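Local coordinates for protein F420-dependent methylenetetrahydromethanopterin dehydrogenase (Methanopyrus kandleri, PDB 1QV9) that catalyses the reversible reduction of methenyl-tetrahydromethanopterin to methylene-tetrahydromethanopterin with reduced coenzyme F420, a step of methanogenesis from carbon dioxide, at residues 69-75 with 95-101; 124-128 with 217-222; 146-151 with 248-252; 184-189 with 203-208. The contacts are given in a common frame with arbitrary orientation. Residue numbers count along the deposited sequence, not the author numbering.

Overall arrangement
Contact 1 is the most central of the four, its centre about 8 Å from that of the chain, and relies on backbone hydrogen bonds between neighbouring strands of the parallel sheet. The others involve helices. Contact 2, about 20 Å out and partly buried, ties a loop to helix 197-223 through side-chain-to-carbonyl bonds. Contact 4 uses an earlier part of that helix, with apolar packing and one salt bridge. Contact 3 joins helices 134-150 and 227-257 through facing alanines, flanked by K146, D249 and R252. Contacts 3 and 4 are buried and touch, T151 OG1 3.5 Å from L207 CD2. Charged residues of contacts 2, 3 and 4 reach other subunits, whereas no other chain touches contact 1.

Contact 1 (69-75 with 95-101); sequences VYGGPNP and VIIGDAP
Strands 69-71 and 95-99 run parallel, their axes 4.7 Å apart at an angle of 15°, as expected for a beta-alpha-beta unit whose connection carries helix 78-88. The register pairs V69 with V95, Y70 with I96 and G71 with I97. Y70 N donates to V95 O (2.9 Å), Y70 O accepts from I97 N (2.8 Å), and G72 N donates to I97 O (3.2 Å). The flanking strands serve the opposite edges: V69 and G71 bond to strand 4-10, I96 to G115; V95 bonds to I68. V69 and I97 share one face, CG1 to CG1 3.9 Å, beneath F161; Y70 and I96 share the other, CB to CD1 4.0 Å, beside helix 78-88. Farther along, D99 (chi1 p) accepts a hydrogen bond at OD2 from N74 N (2.7 Å), while N74 OD1 accepts from A76 N. P75 CG lies 4.0 Å from G98 CA, where a CB would clash. The carboxylate thus takes over from carbonyls as acceptor, prolonging the pairing into the loop.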
loop_
_atom_site.group_PDB
_atom_site.type_symbol
_atom_site.label_atom_id
_atom_site.label_comp_id
_atom_site.label_asym_id
_atom_site.label_seq_id
_atom_site.Cartn_x
_atom_site.Cartn_y
_atom_site.Cartn_z
ATOM N N VAL A 69 -34.841 3.902 -21.602
ATOM C CA VAL A 69 -33.748 4.650 -21.011
ATOM C C VAL A 69 -32.691 4.857 -22.064
ATOM O O VAL A 69 -32.353 3.938 -22.801
ATOM C CB VAL A 69 -33.106 3.885 -19.800
ATOM C CG1 VAL A 69 -32.011 4.738 -19.171
ATOM C CG2 VAL A 69 -34.174 3.502 -18.785
ATOM N N TYR A 70 -32.211 6.083 -22.203
ATOM C CA TYR A 70 -31.110 6.356 -23.135
ATOM C C TYR A 70 -29.948 6.783 -22.249
ATOM O O TYR A 70 -30.095 7.690 -21.429
ATOM C CB TYR A 70 -31.460 7.483 -24.093
ATOM C CG TYR A 70 -30.276 7.938 -24.919
ATOM C CD1 TYR A 70 -29.384 8.915 -24.449
ATOM C CD2 TYR A 70 -29.998 7.321 -26.149
ATOM C CE1 TYR A 70 -28.228 9.267 -25.178
ATOM C CE2 TYR A 70 -28.847 7.675 -26.880
ATOM C CZ TYR A 70 -27.980 8.635 -26.395
ATOM O OH TYR A 70 -26.880 9.022 -27.161
ATOM N N GLY A 71 -28.799 6.126 -22.396
ATOM C CA GLY A 71 -27.641 6.473 -21.577
ATOM C C GLY A 71 -26.397 6.690 -22.440
ATOM O O GLY A 71 -26.156 5.937 -23.394
ATOM N N GLY A 72 -25.619 7.713 -22.108
ATOM C CA GLY A 72 -24.395 7.979 -22.832
ATOM C C GLY A 72 -23.921 9.364 -22.473
ATOM O O GLY A 72 -24.656 10.115 -21.798
ATOM N N PRO A 73 -22.703 9.732 -22.889
ATOM C CA PRO A 73 -22.186 11.050 -22.565
ATOM C C PRO A 73 -22.967 12.212 -23.173
ATOM O O PRO A 73 -23.654 12.072 -24.202
ATOM C CB PRO A 73 -20.766 11.024 -23.137
ATOM C CG PRO A 73 -20.431 9.552 -23.242
ATOM C CD PRO A 73 -21.721 8.941 -23.650
ATOM N N ASN A 74 -22.845 13.337 -22.475
ATOM C CA ASN A 74 -23.379 14.637 -22.887
ATOM C C ASN A 74 -24.734 14.774 -23.581
ATOM O O ASN A 74 -24.821 14.873 -24.785
ATOM C CB ASN A 74 -22.320 15.327 -23.744
ATOM C CG ASN A 74 -22.569 16.812 -23.882
ATOM O OD1 ASN A 74 -23.585 17.340 -23.405
ATOM N ND2 ASN A 74 -21.638 17.499 -24.525
ATOM N N PRO A 75 -25.811 14.786 -22.807
ATOM C CA PRO A 75 -27.161 14.932 -23.346
ATOM C C PRO A 75 -27.327 16.186 -24.224
ATOM O O PRO A 75 -28.270 16.274 -24.985
ATOM C CB PRO A 75 -28.017 15.031 -22.085
ATOM C CG PRO A 75 -27.269 14.140 -21.123
ATOM C CD PRO A 75 -25.835 14.421 -21.373
ATOM N N VAL A 95 -36.154 8.160 -19.779
ATOM C CA VAL A 95 -35.192 8.720 -18.845
ATOM C C VAL A 95 -33.854 8.808 -19.543
ATOM O O VAL A 95 -33.472 7.876 -20.267
ATOM C CB VAL A 95 -35.008 7.788 -17.606
ATOM C CG1 VAL A 95 -33.929 8.368 -16.642
ATOM C CG2 VAL A 95 -36.352 7.612 -16.884
ATOM N N ILE A 96 -33.169 9.927 -19.357
ATOM C CA ILE A 96 -31.856 10.148 -19.932
ATOM C C ILE A 96 -30.800 9.998 -18.838
ATOM O O ILE A 96 -30.878 10.667 -17.803
ATOM C CB ILE A 96 -31.746 11.608 -20.507
ATOM C CG1 ILE A 96 -32.844 11.873 -21.547
ATOM C CG2 ILE A 96 -30.392 11.844 -21.156
ATOM C CD1 ILE A 96 -32.869 10.908 -22.706
ATOM N N ILE A 97 -29.810 9.134 -19.060
ATOM C CA ILE A 97 -28.702 8.987 -18.115
ATOM C C ILE A 97 -27.556 9.704 -18.780
ATOM O O ILE A 97 -27.238 9.415 -19.932
ATOM C CB ILE A 97 -28.335 7.472 -17.896
ATOM C CG1 ILE A 97 -29.432 6.737 -17.088
ATOM C CG2 ILE A 97 -26.948 7.370 -17.279
ATOM C CD1 ILE A 97 -30.251 7.550 -16.147
ATOM N N GLY A 98 -26.953 10.657 -18.067
ATOM C CA GLY A 98 -25.848 11.435 -18.597
ATOM C C GLY A 98 -24.849 11.879 -17.552
ATOM O O GLY A 98 -24.904 11.424 -16.428
ATOM N N ASP A 99 -23.955 12.774 -17.961
ATOM C CA ASP A 99 -22.894 13.324 -17.124
ATOM C C ASP A 99 -23.137 14.818 -16.883
ATOM O O ASP A 99 -24.198 15.344 -17.228
ATOM C CB ASP A 99 -21.488 13.048 -17.729
ATOM C CG ASP A 99 -21.359 13.432 -19.196
ATOM O OD1 ASP A 99 -20.218 13.374 -19.715
ATOM O OD2 ASP A 99 -22.363 13.790 -19.816
ATOM N N ALA A 100 -22.161 15.495 -16.285
ATOM C CA ALA A 100 -22.352 16.918 -15.930
ATOM C C ALA A 100 -22.732 17.845 -17.080
ATOM O O ALA A 100 -23.516 18.773 -16.881
ATOM C CB ALA A 100 -21.121 17.444 -15.217
ATOM N N PRO A 101 -22.182 17.626 -18.279
ATOM C CA PRO A 101 -22.531 18.492 -19.417
ATOM C C PRO A 101 -24.043 18.510 -19.708
ATOM O O PRO A 101 -24.552 19.431 -20.335
ATOM C CB PRO A 101 -21.723 17.887 -20.556
ATOM C CG PRO A 101 -20.497 17.377 -19.848
ATOM C CD PRO A 101 -21.064 16.729 -18.635
#

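Contact 2 (124-128 with 217-222); sequences MLGAR and SVEGCF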
loop_
_atom_site.group_PDB
_atom_site.type_symbol
_atom_site.label_atom_id
_atom_site.label_comp_id
_atom_site.label_asym_id
_atom_site.label_seq_id
_atom_site.Cartn_x
_atom_site.Cartn_y
_atom_site.Cartn_z
HETATM N N MSE A 124 -15.552 12.309 -18.333
HETATM C CA MSE A 124 -15.016 11.965 -19.649
HETATM C C MSE A 124 -13.532 11.609 -19.493
HETATM O O MSE A 124 -12.795 12.240 -18.730
HETATM C CB MSE A 124 -15.164 13.152 -20.604
HETATM C CG MSE A 124 -14.749 12.848 -22.032
HETATM SE SE MSE A 124 -14.761 14.472 -23.096
HETATM C CE MSE A 124 -12.891 14.924 -22.968
ATOM N N LEU A 125 -13.094 10.590 -20.220
ATOM C CA LEU A 125 -11.715 10.154 -20.138
ATOM C C LEU A 125 -10.753 10.982 -21.012
ATOM O O LEU A 125 -11.204 11.865 -21.772
ATOM C CB LEU A 125 -11.595 8.663 -20.411
ATOM C CG LEU A 125 -12.286 7.994 -21.579
ATOM C CD1 LEU A 125 -11.867 8.599 -22.893
ATOM C CD2 LEU A 125 -11.948 6.500 -21.510
ATOM N N GLY A 126 -9.452 10.698 -20.894
ATOM C CA GLY A 126 -8.426 11.467 -21.629
ATOM C C GLY A 126 -8.280 10.956 -23.046
ATOM O O GLY A 126 -7.251 10.368 -23.414
ATOM N N ALA A 127 -9.290 11.263 -23.854
ATOM C CA ALA A 127 -9.400 10.747 -25.202
ATOM C C ALA A 127 -8.542 11.354 -26.313
ATOM O O ALA A 127 -9.076 11.864 -27.303
ATOM C CB ALA A 127 -10.881 10.747 -25.615
ATOM N N ARG A 128 -7.230 11.305 -26.125
ATOM C CA ARG A 128 -6.291 11.742 -27.161
ATOM C C ARG A 128 -5.636 10.475 -27.681
ATOM O O ARG A 128 -5.214 9.613 -26.894
ATOM C CB ARG A 128 -5.220 12.658 -26.593
ATOM C CG ARG A 128 -5.703 14.077 -26.349
ATOM C CD ARG A 128 -5.881 14.813 -27.697
ATOM N NE ARG A 128 -5.950 16.260 -27.501
ATOM C CZ ARG A 128 -5.940 17.129 -28.507
ATOM N NH1 ARG A 128 -5.995 18.434 -28.260
ATOM N NH2 ARG A 128 -5.874 16.683 -29.753
ATOM N N SER A 217 -9.623 16.329 -18.442
ATOM C CA SER A 217 -9.798 15.677 -19.717
ATOM C C SER A 217 -10.255 16.685 -20.792
ATOM O O SER A 217 -9.768 16.649 -21.910
ATOM C CB SER A 217 -10.838 14.557 -19.594
ATOM O OG SER A 217 -10.309 13.516 -18.765
ATOM N N VAL A 218 -11.194 17.545 -20.420
ATOM C CA VAL A 218 -11.723 18.546 -21.359
ATOM C C VAL A 218 -10.580 19.483 -21.757
ATOM O O VAL A 218 -10.427 19.801 -22.938
ATOM C CB VAL A 218 -12.906 19.327 -20.729
ATOM C CG1 VAL A 218 -13.233 20.592 -21.572
ATOM C CG2 VAL A 218 -14.143 18.430 -20.663
ATOM N N GLU A 219 -9.756 19.904 -20.795
ATOM C CA GLU A 219 -8.641 20.788 -21.148
ATOM C C GLU A 219 -7.677 20.101 -22.119
ATOM O O GLU A 219 -7.223 20.686 -23.104
ATOM C CB GLU A 219 -7.868 21.221 -19.906
ATOM C CG GLU A 219 -6.632 22.073 -20.220
ATOM C CD GLU A 219 -5.785 22.342 -18.989
ATOM O OE1 GLU A 219 -6.358 22.413 -17.900
ATOM O OE2 GLU A 219 -4.555 22.494 -19.117
ATOM N N GLY A 220 -7.350 18.832 -21.862
ATOM C CA GLY A 220 -6.419 18.162 -22.729
ATOM C C GLY A 220 -6.950 17.730 -24.087
ATOM O O GLY A 220 -6.172 17.585 -25.022
ATOM N N CYS A 221 -8.254 17.504 -24.186
ATOM C CA CYS A 221 -8.891 17.069 -25.433
ATOM C C CYS A 221 -9.419 18.185 -26.327
ATOM O O CYS A 221 -9.423 18.038 -27.554
ATOM C CB CYS A 221 -10.087 16.173 -25.139
ATOM S SG CYS A 221 -9.600 14.522 -24.526
ATOM N N PHE A 222 -9.872 19.273 -25.713
ATOM C CA PHE A 222 -10.491 20.365 -26.476
ATOM C C PHE A 222 -9.867 21.741 -26.437
ATOM O O PHE A 222 -10.098 22.553 -27.334
ATOM C CB PHE A 222 -11.950 20.478 -26.052
ATOM C CG PHE A 222 -12.698 19.202 -26.206
ATOM C CD1 PHE A 222 -12.642 18.509 -27.406
ATOM C CD2 PHE A 222 -13.427 18.668 -25.155
ATOM C CE1 PHE A 222 -13.301 17.297 -27.554
ATOM C CE2 PHE A 222 -14.082 17.469 -25.301
ATOM C CZ PHE A 222 -14.019 16.779 -26.500
#
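Two successive inverse gamma turns, centred on G126 and A127, bend the loop 124-128, which lies between strand 115-119 and helix 134-150 and packs on the C-terminal part of helix 197-223. G126 CA comes within 4.8 Å of S217 CA. At one end S217 OG donates to M124 O at 2.8 Å, besides a weak bond to V213 O within its own helix. At the other, R128 NE donates to G220 O at 2.8 Å and 168°, with a weak second bond from NH1 at 3.4 Å; C221 O sits over a face of the guanidinium. The same group makes a cation-pi contact with Y230.

Between these polar ends lies an apolar seam. The selenomethionine M124 places CE 3.7 Å from C221 SG and 3.7 Å from F222 CE2, and its SE is 5.0 Å from the F222 ring centroid, 71° off the normal, an oblique Met-aromatic contact. A127 CB approaches C221 SG to 4.1 Å and also packs on R27 of the second subunit. E219, facing away, forms a salt bridge with R185 of the third subunit. The helix widens into a pi-type turn at 219-222, and R128 gives G220 O, near the helix end, a side-chain donor; the arginine thereby brings positive charge to the carbonyl-rich end of the helix.

Contact 3 (146-151 with 248-252); sequences KVLAAT and ADEAR
Two helices of the bundle, the 146-150 end of helix 134-150 and the 248-252 turns of helix 227-257, run roughly parallel: their axes approach to 9.2 Å with 29° between their directions. Alanines face each other at the nearest point, A150 CA to A248 CA 5.5 Å, consistent with the close approach. First on the second helix, A248 sets its CB in a shallow hollow, 4.0 Å from K146 O, 4.0 Å from V147 CA, 3.8 Å from A150 CB and 4.0 Å from T151 CG2; T151 (chi1 p) turns its OG1 back to V147 O (2.7 Å). D249 follows, its CA 3.7 Å from K146 CE. The lysine (chi1 t, chi2 p, the rest extended) brings NZ to 3.8 Å from D249 OD1, a long salt bridge; R242 of the second subunit is the stronger partner of D249. E250 faces away and pairs with K243 and R242 of the third subunit. R252, chi1 t, lays CD 4.4 Å from A150 CB and 4.1 Å from K146 NZ. Its NH2 donates to a water (3.0 Å) that donates in turn to A150 O (2.9 Å), and NH1 joins E136 of the second subunit. No direct hydrogen bond crosses: alanine packing, one long salt bridge and a water join the pair, while D249 and R252 have their stronger charged partners on the second subunit.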
loop_
_atom_site.group_PDB
_atom_site.type_symbol
_atom_site.label_atom_id
_atom_site.label_comp_id
_atom_site.label_asym_id
_atom_site.label_seq_id
_atom_site.Cartn_x
_atom_site.Cartn_y
_atom_site.Cartn_z
ATOM N N LYS A 146 -15.253 1.190 -10.168
ATOM C CA LYS A 146 -15.005 0.968 -8.735
ATOM C C LYS A 146 -15.477 2.200 -7.941
ATOM O O LYS A 146 -16.099 2.089 -6.880
ATOM C CB LYS A 146 -13.499 0.715 -8.504
ATOM C CG LYS A 146 -13.054 0.647 -7.066
ATOM C CD LYS A 146 -13.848 -0.367 -6.280
ATOM C CE LYS A 146 -13.277 -0.507 -4.884
ATOM N NZ LYS A 146 -14.055 -1.425 -4.041
ATOM N N VAL A 147 -15.156 3.394 -8.441
ATOM C CA VAL A 147 -15.596 4.598 -7.745
ATOM C C VAL A 147 -17.119 4.668 -7.658
ATOM O O VAL A 147 -17.670 4.853 -6.564
ATOM C CB VAL A 147 -15.060 5.856 -8.483
ATOM C CG1 VAL A 147 -15.740 7.155 -7.916
ATOM C CG2 VAL A 147 -13.554 5.929 -8.332
ATOM N N LEU A 148 -17.798 4.517 -8.785
ATOM C CA LEU A 148 -19.266 4.647 -8.775
ATOM C C LEU A 148 -19.945 3.569 -7.929
ATOM O O LEU A 148 -20.996 3.818 -7.309
ATOM C CB LEU A 148 -19.809 4.656 -10.214
ATOM C CG LEU A 148 -19.242 5.815 -11.050
ATOM C CD1 LEU A 148 -19.810 5.748 -12.435
ATOM C CD2 LEU A 148 -19.632 7.167 -10.413
ATOM N N ALA A 149 -19.344 2.392 -7.864
ATOM C CA ALA A 149 -19.942 1.308 -7.082
ATOM C C ALA A 149 -19.653 1.465 -5.606
ATOM O O ALA A 149 -20.589 1.572 -4.802
ATOM C CB ALA A 149 -19.409 -0.048 -7.598
ATOM N N ALA A 150 -18.380 1.506 -5.223
ATOM C CA ALA A 150 -18.011 1.558 -3.813
ATOM C C ALA A 150 -18.403 2.824 -3.062
ATOM O O ALA A 150 -18.481 2.812 -1.842
ATOM C CB ALA A 150 -16.505 1.233 -3.648
ATOM N N THR A 151 -18.623 3.929 -3.781
ATOM C CA THR A 151 -19.059 5.159 -3.083
ATOM C C THR A 151 -20.567 5.127 -2.857
ATOM O O THR A 151 -21.093 5.944 -2.076
ATOM C CB THR A 151 -18.737 6.420 -3.905
ATOM O OG1 THR A 151 -19.428 6.344 -5.154
ATOM C CG2 THR A 151 -17.203 6.561 -4.073
ATOM N N ALA A 248 -12.126 4.969 -2.805
ATOM C CA ALA A 248 -13.386 4.229 -2.722
ATOM C C ALA A 248 -13.081 2.854 -2.128
ATOM O O ALA A 248 -13.879 2.319 -1.307
ATOM C CB ALA A 248 -14.022 4.114 -4.105
ATOM N N ASP A 249 -11.980 2.234 -2.542
ATOM C CA ASP A 249 -11.587 0.921 -1.973
ATOM C C ASP A 249 -11.342 1.060 -0.455
ATOM O O ASP A 249 -11.763 0.211 0.338
ATOM C CB ASP A 249 -10.286 0.405 -2.629
ATOM C CG ASP A 249 -9.893 -0.992 -2.127
ATOM O OD1 ASP A 249 -10.554 -1.932 -2.595
ATOM O OD2 ASP A 249 -8.976 -1.126 -1.292
ATOM N N GLU A 250 -10.660 2.124 -0.038
ATOM C CA GLU A 250 -10.400 2.338 1.382
ATOM C C GLU A 250 -11.704 2.479 2.163
ATOM O O GLU A 250 -11.805 1.991 3.301
ATOM C CB GLU A 250 -9.578 3.617 1.611
ATOM C CG GLU A 250 -8.143 3.474 1.276
ATOM C CD GLU A 250 -7.298 4.681 1.736
ATOM O OE1 GLU A 250 -7.811 5.615 2.409
ATOM O OE2 GLU A 250 -6.102 4.674 1.420
ATOM N N ALA A 251 -12.688 3.148 1.582
ATOM C CA ALA A 251 -13.966 3.331 2.272
ATOM C C ALA A 251 -14.600 1.975 2.459
ATOM O O ALA A 251 -15.105 1.657 3.557
ATOM C CB ALA A 251 -14.896 4.228 1.445
ATOM N N ARG A 252 -14.585 1.153 1.410
ATOM C CA ARG A 252 -15.233 -0.150 1.552
ATOM C C ARG A 252 -14.497 -1.003 2.587
ATOM O O ARG A 252 -15.176 -1.734 3.382
ATOM C CB ARG A 252 -15.300 -0.852 0.220
ATOM C CG ARG A 252 -16.146 -2.142 0.271
ATOM C CD ARG A 252 -16.700 -2.353 -1.050
ATOM N NE ARG A 252 -17.648 -3.471 -1.181
ATOM C CZ ARG A 252 -18.971 -3.375 -1.097
ATOM N NH1 ARG A 252 -19.692 -4.468 -1.301
ATOM N NH2 ARG A 252 -19.609 -2.236 -0.842
HETATM O O HOH W 1 -18.443 0.488 -0.175
#

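Contact 4 (184-189 with 203-208); sequences DRNTLL and AMAALE
From D184 to L189 the chain coils without a regular helix, 185-189 having helical phi/psi; T187 N, L188 N and L189 N each bond to the carbonyl three residues back, and T187 OG1 holds D184 N (2.9 Å). This coil rests on helix 203-208, closest at R185 and M204, CA to CA 5.0 Å, the two largest contributors. One bump is L188 (chi1 m, chi2 t), whose CD1 enters the hollow formed by A203 CB (3.7 Å), M204 N (3.9 Å) and L207 CD1 (3.7 Å). The selenomethionine M204 (chi1 m, chi2 t, chi3 p) projects into the coil, SE 3.7 Å from L189 CD2, CG 4.0 Å from L188 CB and CB 3.6 Å from R185 CG. The fit probably helps join the alpha/beta part to the helix bundle, the coil leading from strand 180-183 to helix 197-223. R185 CA fits against L207 CB at 3.9 Å, and a water links R185 N (2.9 Å) to L207 O (3.1 Å, weak). The R185 side chain (chi1 t, chi2 -122°, between wells) passes M204 O, CG at 3.3 Å, before NE (2.8 Å) and NH1 (3.0 Å) both bond to E208 OE2 in a salt bridge. R185 NH1 and N186 ND2 also reach E219 of the third subunit.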
loop_
_atom_site.group_PDB
_atom_site.type_symbol
_atom_site.label_atom_id
_atom_site.label_comp_id
_atom_site.label_asym_id
_atom_site.label_seq_id
_atom_site.Cartn_x
_atom_site.Cartn_y
_atom_site.Cartn_z
ATOM N N ASP A 184 -23.743 13.951 -7.157
ATOM C CA ASP A 184 -22.380 14.376 -6.927
ATOM C C ASP A 184 -21.926 14.067 -5.521
ATOM O O ASP A 184 -22.621 13.349 -4.776
ATOM C CB ASP A 184 -22.180 15.848 -7.300
ATOM C CG ASP A 184 -22.877 16.829 -6.340
ATOM O OD1 ASP A 184 -23.475 16.401 -5.332
ATOM O OD2 ASP A 184 -22.814 18.053 -6.611
ATOM N N ARG A 185 -20.738 14.553 -5.170
ATOM C CA ARG A 185 -20.165 14.333 -3.859
ATOM C C ARG A 185 -21.152 14.562 -2.710
ATOM O O ARG A 185 -21.278 13.723 -1.800
ATOM C CB ARG A 185 -18.943 15.254 -3.715
ATOM C CG ARG A 185 -18.255 15.174 -2.384
ATOM C CD ARG A 185 -18.184 16.497 -1.678
ATOM N NE ARG A 185 -17.619 17.591 -2.464
ATOM C CZ ARG A 185 -17.875 18.866 -2.171
ATOM N NH1 ARG A 185 -17.350 19.847 -2.888
ATOM N NH2 ARG A 185 -18.700 19.150 -1.181
ATOM N N ASN A 186 -21.901 15.661 -2.767
ATOM C CA ASN A 186 -22.821 15.944 -1.677
ATOM C C ASN A 186 -24.024 15.038 -1.565
ATOM O O ASN A 186 -24.660 14.980 -0.518
ATOM C CB ASN A 186 -23.251 17.412 -1.693
ATOM C CG ASN A 186 -22.125 18.346 -1.204
ATOM O OD1 ASN A 186 -21.184 17.903 -0.516
ATOM N ND2 ASN A 186 -22.227 19.640 -1.548
ATOM N N THR A 187 -24.354 14.326 -2.639
ATOM C CA THR A 187 -25.459 13.378 -2.602
ATOM C C THR A 187 -25.223 12.397 -1.471
ATOM O O THR A 187 -26.165 11.916 -0.815
ATOM C CB THR A 187 -25.495 12.594 -3.952
ATOM O OG1 THR A 187 -25.636 13.524 -5.011
ATOM C CG2 THR A 187 -26.659 11.603 -4.000
ATOM N N LEU A 188 -23.950 12.087 -1.220
ATOM C CA LEU A 188 -23.642 11.071 -0.222
ATOM C C LEU A 188 -24.003 11.462 1.222
ATOM O O LEU A 188 -24.242 10.590 2.060
ATOM C CB LEU A 188 -22.152 10.699 -0.279
ATOM C CG LEU A 188 -21.648 10.205 -1.631
ATOM C CD1 LEU A 188 -20.315 9.494 -1.396
ATOM C CD2 LEU A 188 -22.653 9.316 -2.312
ATOM N N LEU A 189 -24.086 12.756 1.466
ATOM C CA LEU A 189 -24.373 13.271 2.808
ATOM C C LEU A 189 -25.686 12.772 3.371
ATOM O O LEU A 189 -25.818 12.619 4.596
ATOM C CB LEU A 189 -24.360 14.794 2.764
ATOM C CG LEU A 189 -22.962 15.407 2.602
ATOM C CD1 LEU A 189 -23.093 16.873 2.189
ATOM C CD2 LEU A 189 -22.132 15.265 3.883
ATOM N N ALA A 203 -15.327 8.389 0.595
ATOM C CA ALA A 203 -16.161 8.231 -0.602
ATOM C C ALA A 203 -16.474 9.604 -1.229
ATOM O O ALA A 203 -16.456 9.744 -2.426
ATOM C CB ALA A 203 -17.465 7.473 -0.240
HETATM N N MSE A 204 -16.717 10.607 -0.381
HETATM C CA MSE A 204 -16.967 11.952 -0.879
HETATM C C MSE A 204 -15.712 12.477 -1.554
HETATM O O MSE A 204 -15.811 13.045 -2.637
HETATM C CB MSE A 204 -17.378 12.875 0.270
HETATM C CG MSE A 204 -18.757 12.466 0.806
HETATM SE SE MSE A 204 -19.211 13.471 2.444
HETATM C CE MSE A 204 -18.841 15.198 1.791
ATOM N N ALA A 205 -14.547 12.299 -0.930
ATOM C CA ALA A 205 -13.294 12.726 -1.569
ATOM C C ALA A 205 -13.148 12.014 -2.927
ATOM O O ALA A 205 -12.702 12.594 -3.905
ATOM C CB ALA A 205 -12.097 12.396 -0.701
ATOM N N ALA A 206 -13.466 10.721 -3.001
ATOM C CA ALA A 206 -13.363 10.059 -4.274
ATOM C C ALA A 206 -14.267 10.666 -5.362
ATOM O O ALA A 206 -13.858 10.774 -6.499
ATOM C CB ALA A 206 -13.690 8.524 -4.100
ATOM N N LEU A 207 -15.493 11.033 -5.021
ATOM C CA LEU A 207 -16.421 11.566 -5.995
ATOM C C LEU A 207 -15.996 12.978 -6.376
ATOM O O LEU A 207 -16.201 13.361 -7.526
ATOM C CB LEU A 207 -17.863 11.621 -5.462
ATOM C CG LEU A 207 -18.503 10.255 -5.204
ATOM C CD1 LEU A 207 -20.011 10.465 -4.962
ATOM C CD2 LEU A 207 -18.352 9.351 -6.460
ATOM N N GLU A 208 -15.402 13.711 -5.439
ATOM C CA GLU A 208 -14.962 15.067 -5.772
ATOM C C GLU A 208 -13.833 14.944 -6.779
ATOM O O GLU A 208 -13.822 15.645 -7.812
ATOM C CB GLU A 208 -14.495 15.824 -4.522
ATOM C CG GLU A 208 -13.997 17.233 -4.889
ATOM C CD GLU A 208 -15.124 18.166 -5.259
ATOM O OE1 GLU A 208 -14.822 19.193 -5.928
ATOM O OE2 GLU A 208 -16.301 17.880 -4.918
HETATM O O HOH W 2 -18.875 14.921 -7.340
#